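Local coordinates for extracellular solute-binding protein family 1 (Kribbella flavida, PDB 5IXP) that probably captures an extracellular solute, perhaps a sugar, and hands it to an ABC transporter for import, at residues H82-L87 and I107-D112. Numbering follows the deposited sequence.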
ATOM      1  N   HIS A  82      -3.890  11.415 -24.253  1.00 29.79           N
ATOM      2  CA  HIS A  82      -2.530  11.915 -24.401  1.00 31.30           C
ATOM      3  C   HIS A  82      -1.517  10.779 -24.450  1.00 31.93           C
ATOM      4  O   HIS A  82      -0.354  10.966 -24.080  1.00 35.76           O
ATOM      5  CB  HIS A  82      -2.186  12.887 -23.271  1.00 29.08           C
ATOM      6  CG  HIS A  82      -3.147  14.024 -23.173  1.00 31.58           C
ATOM      7  ND1 HIS A  82      -2.998  15.185 -23.897  1.00 31.75           N
ATOM      8  CD2 HIS A  82      -4.298  14.159 -22.474  1.00 29.82           C
ATOM      9  CE1 HIS A  82      -4.007  15.997 -23.634  1.00 32.43           C
ATOM     10  NE2 HIS A  82      -4.811  15.396 -22.774  1.00 30.03           N
ATOM     11  N   GLY A  83      -1.942   9.597 -24.886  1.00 32.51           N
ATOM     12  CA  GLY A  83      -1.022   8.511 -25.167  1.00 35.76           C
ATOM     13  C   GLY A  83      -0.959   7.408 -24.133  1.00 35.23           C
ATOM     14  O   GLY A  83      -0.148   6.492 -24.298  1.00 35.27           O
ATOM     15  N   ALA A  84      -1.792   7.448 -23.088  1.00 31.70           N
ATOM     16  CA  ALA A  84      -1.756   6.408 -22.061  1.00 30.51           C
ATOM     17  C   ALA A  84      -1.943   5.009 -22.639  1.00 34.29           C
ATOM     18  O   ALA A  84      -1.374   4.042 -22.115  1.00 31.68           O
ATOM     19  CB  ALA A  84      -2.830   6.662 -21.008  1.00 27.30           C
ATOM     20  N   ASP A  85      -2.752   4.868 -23.693  1.00 34.03           N
ATOM     21  CA  ASP A  85      -3.025   3.526 -24.203  1.00 37.22           C
ATOM     22  C   ASP A  85      -1.767   2.875 -24.759  1.00 36.72           C
ATOM     23  O   ASP A  85      -1.601   1.654 -24.641  1.00 38.18           O
ATOM     24  CB  ASP A  85      -4.131   3.570 -25.256  1.00 39.21           C
ATOM     25  CG  ASP A  85      -5.516   3.450 -24.645  1.00 46.89           C
ATOM     26  OD1 ASP A  85      -5.691   2.646 -23.700  1.00 45.94           O
ATOM     27  OD2 ASP A  85      -6.431   4.165 -25.108  1.00 52.36           O
ATOM     28  N   GLU A  86      -0.865   3.669 -25.346  1.00 36.34           N
ATOM     29  CA  GLU A  86       0.429   3.141 -25.761  1.00 36.43           C
ATOM     30  C   GLU A  86       1.348   2.884 -24.567  1.00 35.10           C
ATOM     31  O   GLU A  86       2.167   1.956 -24.606  1.00 37.35           O
ATOM     32  CB  GLU A  86       1.098   4.101 -26.743  1.00 35.18           C
ATOM     33  N   LEU A  87       1.239   3.681 -23.503  1.00 27.49           N
ATOM     34  CA  LEU A  87       2.139   3.516 -22.364  1.00 24.02           C
ATOM     35  C   LEU A  87       1.710   2.412 -21.407  1.00 23.87           C
ATOM     36  O   LEU A  87       2.530   1.976 -20.603  1.00 21.79           O
ATOM     37  CB  LEU A  87       2.246   4.814 -21.565  1.00 21.10           C
ATOM     38  CG  LEU A  87       2.982   5.991 -22.187  1.00 24.16           C
ATOM     39  CD1 LEU A  87       3.006   7.141 -21.182  1.00 22.84           C
ATOM     40  CD2 LEU A  87       4.389   5.598 -22.605  1.00 24.07           C
ATOM     41  N   ILE A 107      -6.952   7.949 -15.175  1.00 16.68           N
ATOM     42  CA  ILE A 107      -6.779   9.281 -14.608  1.00 15.87           C
ATOM     43  C   ILE A 107      -5.448   9.455 -13.902  1.00 13.92           C
ATOM     44  O   ILE A 107      -5.144  10.572 -13.459  1.00 16.39           O
ATOM     45  CB  ILE A 107      -7.933   9.654 -13.657  1.00 19.21           C
ATOM     46  CG1 ILE A 107      -7.952   8.758 -12.417  1.00 18.28           C
ATOM     47  CG2 ILE A 107      -9.277   9.611 -14.404  1.00 22.93           C
ATOM     48  CD1 ILE A 107      -8.859   9.315 -11.300  1.00 22.38           C
ATOM     49  N   GLY A 108      -4.636   8.412 -13.800  1.00 13.68           N
ATOM     50  CA  GLY A 108      -3.351   8.536 -13.130  1.00 13.38           C
ATOM     51  C   GLY A 108      -2.266   7.694 -13.769  1.00 12.96           C
ATOM     52  O   GLY A 108      -2.516   6.609 -14.305  1.00 14.26           O
ATOM     53  N   TYR A 109      -1.042   8.216 -13.694  1.00 12.14           N
ATOM     54  CA  TYR A 109       0.172   7.489 -14.038  1.00 12.35           C
ATOM     55  C   TYR A 109       0.868   7.040 -12.756  1.00 13.31           C
ATOM     56  O   TYR A 109       1.175   7.869 -11.893  1.00 12.89           O
ATOM     57  CB  TYR A 109       1.115   8.372 -14.853  1.00  9.86           C
ATOM     58  CG  TYR A 109       0.718   8.584 -16.296  1.00 11.92           C
ATOM     59  CD1 TYR A 109       0.015   7.607 -16.998  1.00 13.38           C
ATOM     60  CD2 TYR A 109       1.092   9.742 -16.972  1.00 13.87           C
ATOM     61  CE1 TYR A 109      -0.317   7.775 -18.337  1.00 13.07           C
ATOM     62  CE2 TYR A 109       0.757   9.931 -18.313  1.00 15.79           C
ATOM     63  CZ  TYR A 109       0.050   8.947 -18.987  1.00 15.63           C
ATOM     64  OH  TYR A 109      -0.276   9.134 -20.320  1.00 17.63           O
ATOM     65  N   GLY A 110       1.151   5.743 -12.655  1.00 10.01           N
ATOM     66  CA  GLY A 110       1.622   5.188 -11.394  1.00 12.47           C
ATOM     67  C   GLY A 110       3.068   5.548 -11.071  1.00 11.99           C
ATOM     68  O   GLY A 110       3.962   5.487 -11.925  1.00 11.31           O
ATOM     69  N   THR A 111       3.296   5.922  -9.803  1.00 10.43           N
ATOM     70  CA  THR A 111       4.646   6.162  -9.314  1.00  9.72           C
ATOM     71  C   THR A 111       5.142   4.896  -8.623  1.00 11.11           C
ATOM     72  O   THR A 111       5.360   3.888  -9.301  1.00 14.30           O
ATOM     73  CB  THR A 111       4.699   7.393  -8.395  1.00  9.10           C
ATOM     74  OG1 THR A 111       3.957   7.154  -7.191  1.00  9.97           O
ATOM     75  CG2 THR A 111       4.101   8.610  -9.115  1.00 10.17           C
ATOM     76  N   ASP A 112       5.321   4.909  -7.299  1.00 11.84           N
ATOM     77  CA  ASP A 112       5.886   3.738  -6.637  1.00 12.34           C
ATOM     78  C   ASP A 112       4.783   2.777  -6.167  1.00 13.08           C
ATOM     79  O   ASP A 112       3.584   3.026  -6.340  1.00 13.65           O
ATOM     80  CB  ASP A 112       6.793   4.167  -5.481  1.00 10.77           C
ATOM     81  CG  ASP A 112       6.044   4.914  -4.377  1.00 17.95           C
ATOM     82  OD1 ASP A 112       4.927   5.414  -4.625  1.00 17.95           O
ATOM     83  OD2 ASP A 112       6.586   5.010  -3.251  1.00 21.84           O
TER
HETATM   84  O   HOH W   1       0.956  11.290 -21.593  1.00 23.51           O
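Y109 reaches from strand 108-121 of this periplasmic-binding-protein fold to the short helix 84-87, where the phenol end meets A84 and L87. The strand is part of a mixed sheet, paired antiparallel with strand 269-276, and the CA atoms of A84 and Y109, the closest such pair across the segments, are 8.3 Å apart. The tyrosine CG lies beside the backbone N and opposite the carbonyl carbon (chi1 -75°), which sends the ring out from the strand with the hydroxyl leading. A84 meets the ring at its edge, close to the ring plane: its CB sits 3.8 Å from Y109 CE1 and 3.6 Å from Y109 OH. L87 comes in obliquely, its side chain crossing that of the tyrosine at roughly a right angle, with L87 CD1 4.1 Å from Y109 CZ. The ring of W91 meets that of Y109 with the planes about 15° apart, and A291 and A292 of helix 284-294 also touch the tyrosine. An alanine in place of Y109 would probably open a gap beside A84 and L87 and deprive the bridging water of its phenol partner. G83, at the N-cap position with a positive phi of 104°, turns the chain into the helix and accepts the backbone N-H of L87 at its O. No direct hydrogen bond joins the two segments; a single water in the plane of the tyrosine ring, at its edge, links them instead, donating to H82 O at 2.8 Å and hydrogen-bonded to Y109 OH at 2.8 Å.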